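Local coordinates for protein putative alpha-N-acetylgalactosaminidase (Bacillus halodurans C-125, PDB 3CC1) that probably hydrolyses terminal alpha-linked N-acetylgalactosamine from glycans or glycoconjugates, as a putative alpha-N-acetylgalactosaminidase of the alpha-galactosidase family, at residues G23-V31 with T84-N92; G111-P119 with Y165-Y173. All blocks are in the same frame, centred on the assembly; numbering follows the deposited sequence.

Both contacts lie in the part of the chain built round the parallel sheet, a TIM-barrel-like arrangement of the kind expected for the alpha-galactosidase family, and away from the antiparallel sheet of the C-terminal part, formed by strands from 345-353 onward. Along the chain, both segments of contact 1 precede those of contact 2. Their centres are about 18 Å apart and their nearest atoms about 7 Å apart, without touching. Strand 49-52 relates them, since V26, V31 and F87 of contact 1 pack on it while G111 and H113 of contact 2 bond to its backbone. Contact 1 thus joins helix 28-41 to a long loop beyond that strand, and contact 2 sets helix 162-175 against the adjoining strand 109-115.

Contact 1: G23-V31 with T84-N92; sequences GASVTEEEV and TNRFPSAKN
E28 N, in the first turn of helix 28-41, donates to R86 O at 2.9 Å and 161°, at the point where T27 and E28 run closest to R86 and F87. A second link is made by the R86 side chain, whose NE and NH2 both grip V26 O side-on, at 2.8 Å from NE and 3.0 Å from NH2. V26 O lies in the guanidinium plane; NH2 meets it on a lone pair, whereas NE stands above the carbonyl plane. One face of the guanidinium is covered by S25 CA, and NH1 bonds to Q55 O. A methionine in place of R86 would probably leave V26 O without its two donors and Q55 O without NH1, so that residues 24-26 are less firmly tied to the loop. Helix 28-41, which comes after strand 14-17 and the short helix 19-22, is the first long helix of the barrel part; its N-terminus is closed by a capping box: T27 OG1 accepts from E30 N, and E30 OE1 accepts from T27 N. E28 reaches the other way, with CG anti to its backbone N (chi1 159°) and the chain extended beyond it, which carries the carboxylate to the 3-10 turn at P88 and S89. There OE1 takes S89 N on its syn lone pair at 3.0 Å and S89 OG from above the carboxylate plane at 2.8 Å. Between these polar links, the F87 ring sets CD1 3.7 Å from E28 CB, and CZ 4.1 Å from V26 CG1. F87 also packs edge-to-face with F96 and touches V52 and L99.

Contact 2: G111-P119 with Y165-Y173; sequences GIHIMRGIP and YYNSLFELY
I118 lies over one face of the Y165 ring, its CD1 3.9 Å from the ring centroid, a CH-pi contact. With CG of Y165 anti to the backbone N (chi1 -177°), the phenol extends from helix 162-175 toward residues 117-119: G117 O sits at the ring edge, 3.5 Å from CE2, and P119 CD comes within 3.2 Å of the hydroxyl oxygen, which bonds to G78 O. Y173 repeats the face contact nearer the start of the strand. I112 CD1 stands 3.9 Å from the centroid of the Y173 ring, while the L169 carbonyl oxygen lies over the rim of the opposite face and I114 CG2 reaches Y173 OH at 3.6 Å. Looser is the approach of I114 CD1 to F170 CZ, 4.3 Å. The bond from G117 N to Y166 OH is short, 2.8 Å, but bent (129°) and weak; Y166 OH also bonds to E198, which salt-bridges R116. Every touching residue is buried, and solvent lies beyond the far side of the helix, at E171. Residues 165-173 of helix 162-175 run nearly antiparallel to residues 111-115 of strand 109-115, at 155°, as in a beta/alpha barrel, with strand 180-184 beside I114 and F170, and helix 196-208 against Y166 and F170.

Contact 1: G23-V31 with T84-N92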
loop_
_atom_site.group_PDB
_atom_site.type_symbol
_atom_site.label_atom_id
_atom_site.label_comp_id
_atom_site.label_asym_id
_atom_site.label_seq_id
_atom_site.Cartn_x
_atom_site.Cartn_y
_atom_site.Cartn_z
ATOM N N GLY A 23 4.717 31.926 -11.171
ATOM C CA GLY A 23 4.572 31.781 -9.744
ATOM C C GLY A 23 3.634 32.805 -9.167
ATOM O O GLY A 23 2.505 32.995 -9.664
ATOM N N ALA A 24 4.110 33.466 -8.102
ATOM C CA ALA A 24 3.336 34.484 -7.379
ATOM C C ALA A 24 3.499 35.890 -8.005
ATOM O O ALA A 24 2.919 36.856 -7.527
ATOM C CB ALA A 24 3.748 34.507 -5.868
ATOM N N SER A 25 4.247 35.993 -9.099
ATOM C CA SER A 25 4.798 37.290 -9.531
ATOM C C SER A 25 4.338 37.788 -10.912
ATOM O O SER A 25 4.960 38.707 -11.481
ATOM C CB SER A 25 6.341 37.201 -9.538
ATOM O OG SER A 25 6.782 36.530 -10.711
ATOM N N VAL A 26 3.246 37.249 -11.451
ATOM C CA VAL A 26 2.816 37.643 -12.811
ATOM C C VAL A 26 2.561 39.156 -12.906
ATOM O O VAL A 26 2.073 39.830 -11.949
ATOM C CB VAL A 26 1.553 36.845 -13.312
ATOM C CG1 VAL A 26 0.270 37.329 -12.622
ATOM C CG2 VAL A 26 1.420 36.921 -14.813
ATOM N N THR A 27 2.890 39.705 -14.066
ATOM C CA THR A 27 2.601 41.115 -14.338
ATOM C C THR A 27 1.413 41.263 -15.246
ATOM O O THR A 27 0.978 40.328 -15.936
ATOM C CB THR A 27 3.778 41.806 -15.024
ATOM O OG1 THR A 27 3.872 41.314 -16.354
ATOM C CG2 THR A 27 5.083 41.607 -14.281
ATOM N N GLU A 28 0.896 42.479 -15.285
ATOM C CA GLU A 28 -0.279 42.805 -16.093
ATOM C C GLU A 28 -0.031 42.575 -17.598
ATOM O O GLU A 28 -0.890 42.096 -18.320
ATOM C CB GLU A 28 -0.610 44.264 -15.807
ATOM C CG GLU A 28 -1.405 45.016 -16.741
ATOM C CD GLU A 28 -1.533 46.474 -16.237
ATOM O OE1 GLU A 28 -1.840 46.659 -15.045
ATOM O OE2 GLU A 28 -1.269 47.425 -17.019
ATOM N N GLU A 29 1.164 42.912 -18.056
ATOM C CA GLU A 29 1.554 42.672 -19.446
ATOM C C GLU A 29 1.568 41.180 -19.778
ATOM O O GLU A 29 1.123 40.776 -20.866
ATOM C CB GLU A 29 2.915 43.299 -19.737
ATOM C CG GLU A 29 3.421 43.115 -21.174
ATOM C CD GLU A 29 4.108 41.767 -21.387
ATOM O OE1 GLU A 29 4.731 41.240 -20.415
ATOM O OE2 GLU A 29 4.058 41.256 -22.539
ATOM N N GLU A 30 2.023 40.360 -18.826
ATOM C CA GLU A 30 2.055 38.912 -19.005
ATOM C C GLU A 30 0.635 38.361 -19.044
ATOM O O GLU A 30 0.312 37.521 -19.898
ATOM C CB GLU A 30 2.918 38.215 -17.951
ATOM C CG GLU A 30 4.386 38.454 -18.165
ATOM C CD GLU A 30 5.237 38.296 -16.908
ATOM O OE1 GLU A 30 4.691 38.208 -15.804
ATOM O OE2 GLU A 30 6.484 38.260 -17.040
ATOM N N VAL A 31 -0.233 38.838 -18.148
ATOM C CA VAL A 31 -1.647 38.420 -18.165
ATOM C C VAL A 31 -2.341 38.784 -19.492
ATOM O O VAL A 31 -3.021 37.949 -20.092
ATOM C CB VAL A 31 -2.425 39.033 -16.981
ATOM C CG1 VAL A 31 -3.926 38.718 -17.079
ATOM C CG2 VAL A 31 -1.808 38.564 -15.656
ATOM N N THR A 84 0.863 47.398 -7.318
ATOM C CA THR A 84 0.860 48.380 -8.404
ATOM C C THR A 84 2.136 48.419 -9.255
ATOM O O THR A 84 2.107 48.913 -10.346
ATOM C CB THR A 84 0.514 49.786 -7.905
ATOM O OG1 THR A 84 1.373 50.115 -6.807
ATOM C CG2 THR A 84 -0.978 49.844 -7.473
ATOM N N ASN A 85 3.236 47.845 -8.792
ATOM C CA ASN A 85 4.426 47.684 -9.648
ATOM C C ASN A 85 4.151 46.660 -10.751
ATOM O O ASN A 85 4.530 46.831 -11.912
ATOM C CB ASN A 85 5.650 47.277 -8.812
ATOM C CG ASN A 85 5.438 45.982 -8.013
ATOM O OD1 ASN A 85 4.401 45.772 -7.420
ATOM N ND2 ASN A 85 6.443 45.128 -7.994
ATOM N N ARG A 86 3.417 45.610 -10.385
ATOM C CA ARG A 86 3.095 44.520 -11.314
ATOM C C ARG A 86 1.833 44.840 -12.117
ATOM O O ARG A 86 1.700 44.465 -13.269
ATOM C CB ARG A 86 2.935 43.203 -10.568
ATOM C CG ARG A 86 4.278 42.630 -10.094
ATOM C CD ARG A 86 4.111 41.578 -9.023
ATOM N NE ARG A 86 3.096 40.621 -9.419
ATOM C CZ ARG A 86 2.410 39.851 -8.586
ATOM N NH1 ARG A 86 2.667 39.882 -7.269
ATOM N NH2 ARG A 86 1.451 39.063 -9.078
ATOM N N PHE A 87 0.923 45.560 -11.485
ATOM C CA PHE A 87 -0.359 45.891 -12.084
ATOM C C PHE A 87 -0.554 47.412 -12.078
ATOM O O PHE A 87 -1.317 47.955 -11.283
ATOM C CB PHE A 87 -1.506 45.182 -11.351
ATOM C CG PHE A 87 -1.421 43.689 -11.374
ATOM C CD1 PHE A 87 -1.750 42.973 -12.511
ATOM C CD2 PHE A 87 -0.984 42.993 -10.256
ATOM C CE1 PHE A 87 -1.641 41.580 -12.527
ATOM C CE2 PHE A 87 -0.852 41.604 -10.276
ATOM C CZ PHE A 87 -1.191 40.909 -11.405
ATOM N N PRO A 88 0.171 48.118 -12.949
ATOM C CA PRO A 88 0.082 49.590 -12.892
ATOM C C PRO A 88 -1.309 50.153 -13.175
ATOM O O PRO A 88 -1.627 51.215 -12.670
ATOM C CB PRO A 88 1.105 50.073 -13.911
ATOM C CG PRO A 88 1.689 48.857 -14.524
ATOM C CD PRO A 88 1.042 47.632 -14.014
ATOM N N SER A 89 -2.140 49.440 -13.923
ATOM C CA SER A 89 -3.506 49.920 -14.189
ATOM C C SER A 89 -4.363 49.904 -12.915
ATOM O O SER A 89 -5.437 50.493 -12.885
ATOM C CB SER A 89 -4.199 49.091 -15.280
ATOM O OG SER A 89 -4.390 47.707 -14.883
ATOM N N ALA A 90 -3.863 49.258 -11.874
ATOM C CA ALA A 90 -4.570 49.133 -10.589
ATOM C C ALA A 90 -4.466 50.400 -9.752
ATOM O O ALA A 90 -5.123 50.531 -8.739
ATOM C CB ALA A 90 -4.020 47.972 -9.797
ATOM N N LYS A 91 -3.601 51.312 -10.165
ATOM C CA LYS A 91 -3.296 52.490 -9.350
ATOM C C LYS A 91 -4.494 53.418 -9.207
ATOM O O LYS A 91 -5.457 53.364 -9.981
ATOM C CB LYS A 91 -2.141 53.281 -9.944
ATOM C CG LYS A 91 -0.786 52.634 -9.750
ATOM C CD LYS A 91 0.228 53.382 -10.566
ATOM C CE LYS A 91 1.618 52.786 -10.391
ATOM N NZ LYS A 91 2.651 53.674 -11.013
ATOM N N ASN A 92 -4.423 54.253 -8.178
ATOM C CA ASN A 92 -5.423 55.300 -7.968
ATOM C C ASN A 92 -6.853 54.755 -7.808
ATOM O O ASN A 92 -7.837 55.368 -8.240
ATOM C CB ASN A 92 -5.343 56.326 -9.115
ATOM C CG ASN A 92 -3.980 57.026 -9.174
ATOM O OD1 ASN A 92 -2.988 56.450 -9.655
ATOM N ND2 ASN A 92 -3.930 58.273 -8.711
#

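Contact 2: G111-P119 with Y165-Y173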
loop_
_atom_site.group_PDB
_atom_site.type_symbol
_atom_site.label_atom_id
_atom_site.label_comp_id
_atom_site.label_asym_id
_atom_site.label_seq_id
_atom_site.Cartn_x
_atom_site.Cartn_y
_atom_site.Cartn_z
ATOM N N GLY A 111 -10.236 35.690 -13.530
ATOM C CA GLY A 111 -10.243 34.992 -12.271
ATOM C C GLY A 111 -9.043 35.323 -11.397
ATOM O O GLY A 111 -7.987 35.741 -11.884
ATOM N N ILE A 112 -9.229 35.131 -10.090
ATOM C CA ILE A 112 -8.154 35.280 -9.102
ATOM C C ILE A 112 -8.176 34.149 -8.118
ATOM O O ILE A 112 -9.203 33.491 -7.925
ATOM C CB ILE A 112 -8.219 36.665 -8.318
ATOM C CG1 ILE A 112 -9.482 36.743 -7.464
ATOM C CG2 ILE A 112 -8.139 37.865 -9.316
ATOM C CD1 ILE A 112 -9.683 38.083 -6.707
ATOM N N HIS A 113 -7.012 33.909 -7.498
ATOM C CA HIS A 113 -6.928 33.071 -6.285
ATOM C C HIS A 113 -6.747 33.949 -5.101
ATOM O O HIS A 113 -5.997 34.906 -5.134
ATOM C CB HIS A 113 -5.741 32.089 -6.310
ATOM C CG HIS A 113 -5.911 30.914 -7.220
ATOM N ND1 HIS A 113 -5.383 29.665 -6.923
ATOM C CD2 HIS A 113 -6.477 30.809 -8.449
ATOM C CE1 HIS A 113 -5.690 28.832 -7.910
ATOM N NE2 HIS A 113 -6.341 29.502 -8.852
ATOM N N ILE A 114 -7.463 33.624 -4.037
ATOM C CA ILE A 114 -7.283 34.270 -2.772
ATOM C C ILE A 114 -6.915 33.207 -1.724
ATOM O O ILE A 114 -7.193 32.026 -1.907
ATOM C CB ILE A 114 -8.552 35.060 -2.381
ATOM C CG1 ILE A 114 -9.695 34.114 -2.018
ATOM C CG2 ILE A 114 -8.952 36.022 -3.531
ATOM C CD1 ILE A 114 -10.963 34.807 -1.540
HETATM N N MSE A 115 -6.293 33.658 -0.624
HETATM C CA MSE A 115 -6.049 32.862 0.557
HETATM C C MSE A 115 -7.202 33.040 1.538
HETATM O O MSE A 115 -7.772 34.137 1.703
HETATM C CB MSE A 115 -4.765 33.325 1.245
HETATM C CG MSE A 115 -3.540 33.210 0.369
HETATM SE SE MSE A 115 -2.947 31.373 0.129
HETATM C CE MSE A 115 -2.716 30.864 2.006
ATOM N N ARG A 116 -7.602 31.934 2.122
ATOM C CA ARG A 116 -8.569 31.947 3.191
ATOM C C ARG A 116 -8.137 32.907 4.282
ATOM O O ARG A 116 -6.965 32.929 4.667
ATOM C CB ARG A 116 -8.642 30.557 3.804
ATOM C CG ARG A 116 -9.562 30.429 5.000
ATOM C CD ARG A 116 -9.392 29.068 5.693
ATOM N NE ARG A 116 -8.065 28.874 6.259
ATOM C CZ ARG A 116 -7.745 29.106 7.535
ATOM N NH1 ARG A 116 -8.640 29.569 8.376
ATOM N NH2 ARG A 116 -6.522 28.906 7.965
ATOM N N GLY A 117 -9.119 33.629 4.817
ATOM C CA GLY A 117 -8.938 34.438 6.030
ATOM C C GLY A 117 -8.848 35.936 5.817
ATOM O O GLY A 117 -9.401 36.516 4.867
ATOM N N ILE A 118 -8.125 36.557 6.728
ATOM C CA ILE A 118 -7.993 37.987 6.778
ATOM C C ILE A 118 -6.503 38.294 6.996
ATOM O O ILE A 118 -5.831 37.582 7.704
ATOM C CB ILE A 118 -8.835 38.564 7.963
ATOM C CG1 ILE A 118 -8.813 40.092 7.964
ATOM C CG2 ILE A 118 -8.355 38.002 9.325
ATOM C CD1 ILE A 118 -9.846 40.734 8.913
ATOM N N PRO A 119 -5.975 39.343 6.368
ATOM C CA PRO A 119 -4.533 39.458 6.447
ATOM C C PRO A 119 -4.039 39.699 7.856
ATOM O O PRO A 119 -4.662 40.389 8.622
ATOM C CB PRO A 119 -4.247 40.691 5.571
ATOM C CG PRO A 119 -5.372 40.703 4.582
ATOM C CD PRO A 119 -6.561 40.300 5.391
ATOM N N TYR A 165 -16.979 40.835 6.858
ATOM C CA TYR A 165 -15.662 40.844 6.219
ATOM C C TYR A 165 -15.666 40.124 4.888
ATOM O O TYR A 165 -15.239 40.672 3.874
ATOM C CB TYR A 165 -14.582 40.259 7.131
ATOM C CG TYR A 165 -13.257 40.352 6.468
ATOM C CD1 TYR A 165 -12.673 41.588 6.233
ATOM C CD2 TYR A 165 -12.637 39.237 5.952
ATOM C CE1 TYR A 165 -11.469 41.706 5.533
ATOM C CE2 TYR A 165 -11.418 39.339 5.280
ATOM C CZ TYR A 165 -10.841 40.563 5.049
ATOM O OH TYR A 165 -9.605 40.646 4.378
ATOM N N TYR A 166 -16.174 38.898 4.878
ATOM C CA TYR A 166 -16.213 38.130 3.634
ATOM C C TYR A 166 -17.130 38.792 2.611
ATOM O O TYR A 166 -16.829 38.841 1.435
ATOM C CB TYR A 166 -16.547 36.639 3.911
ATOM C CG TYR A 166 -15.312 35.822 4.286
ATOM C CD1 TYR A 166 -14.231 35.771 3.444
ATOM C CD2 TYR A 166 -15.224 35.126 5.484
ATOM C CE1 TYR A 166 -13.117 35.026 3.747
ATOM C CE2 TYR A 166 -14.097 34.373 5.805
ATOM C CZ TYR A 166 -13.052 34.322 4.940
ATOM O OH TYR A 166 -11.928 33.561 5.247
ATOM N N ASN A 167 -18.244 39.342 3.070
ATOM C CA ASN A 167 -19.154 40.068 2.189
ATOM C C ASN A 167 -18.416 41.183 1.482
ATOM O O ASN A 167 -18.559 41.367 0.267
ATOM C CB ASN A 167 -20.318 40.686 2.982
ATOM C CG ASN A 167 -21.352 39.662 3.394
ATOM O OD1 ASN A 167 -21.296 38.494 2.967
ATOM N ND2 ASN A 167 -22.290 40.079 4.237
ATOM N N SER A 168 -17.612 41.906 2.262
ATOM C CA SER A 168 -16.841 43.057 1.771
ATOM C C SER A 168 -15.806 42.651 0.724
ATOM O O SER A 168 -15.513 43.416 -0.170
ATOM C CB SER A 168 -16.161 43.832 2.924
ATOM O OG SER A 168 -14.920 43.258 3.350
ATOM N N LEU A 169 -15.259 41.435 0.819
ATOM C CA LEU A 169 -14.234 41.010 -0.178
ATOM C C LEU A 169 -14.909 40.757 -1.514
ATOM O O LEU A 169 -14.445 41.188 -2.572
ATOM C CB LEU A 169 -13.510 39.731 0.278
ATOM C CG LEU A 169 -12.650 39.779 1.540
ATOM C CD1 LEU A 169 -11.873 38.472 1.603
ATOM C CD2 LEU A 169 -11.705 40.990 1.523
ATOM N N PHE A 170 -16.019 40.046 -1.466
ATOM C CA PHE A 170 -16.736 39.680 -2.698
ATOM C C PHE A 170 -17.440 40.879 -3.346
ATOM O O PHE A 170 -17.538 40.947 -4.566
ATOM C CB PHE A 170 -17.630 38.470 -2.482
ATOM C CG PHE A 170 -16.822 37.195 -2.382
ATOM C CD1 PHE A 170 -16.409 36.549 -3.537
ATOM C CD2 PHE A 170 -16.353 36.741 -1.157
ATOM C CE1 PHE A 170 -15.607 35.421 -3.472
ATOM C CE2 PHE A 170 -15.531 35.615 -1.068
ATOM C CZ PHE A 170 -15.155 34.954 -2.231
ATOM N N GLU A 171 -17.806 41.873 -2.548
ATOM C CA GLU A 171 -18.218 43.170 -3.109
ATOM C C GLU A 171 -17.086 43.826 -3.870
ATOM O O GLU A 171 -17.275 44.338 -4.974
ATOM C CB GLU A 171 -18.707 44.112 -2.018
ATOM C CG GLU A 171 -20.081 43.766 -1.491
ATOM C CD GLU A 171 -20.415 44.488 -0.161
ATOM O OE1 GLU A 171 -19.690 45.472 0.201
ATOM O OE2 GLU A 171 -21.399 44.054 0.519
ATOM N N LEU A 172 -15.894 43.819 -3.290
ATOM C CA LEU A 172 -14.721 44.365 -3.961
ATOM C C LEU A 172 -14.431 43.642 -5.288
ATOM O O LEU A 172 -14.194 44.265 -6.336
ATOM C CB LEU A 172 -13.502 44.315 -3.031
ATOM C CG LEU A 172 -12.229 44.998 -3.511
ATOM C CD1 LEU A 172 -12.478 46.497 -3.887
ATOM C CD2 LEU A 172 -11.172 44.840 -2.403
ATOM N N TYR A 173 -14.468 42.323 -5.245
ATOM C CA TYR A 173 -14.179 41.518 -6.419
ATOM C C TYR A 173 -15.259 41.753 -7.490
ATOM O O TYR A 173 -14.953 41.798 -8.683
ATOM C CB TYR A 173 -14.023 40.026 -6.066
ATOM C CG TYR A 173 -12.979 39.752 -5.004
ATOM C CD1 TYR A 173 -11.907 40.607 -4.835
ATOM C CD2 TYR A 173 -13.081 38.651 -4.162
ATOM C CE1 TYR A 173 -10.960 40.389 -3.842
ATOM C CE2 TYR A 173 -12.141 38.426 -3.135
ATOM C CZ TYR A 173 -11.083 39.287 -2.991
ATOM O OH TYR A 173 -10.110 39.089 -2.041
#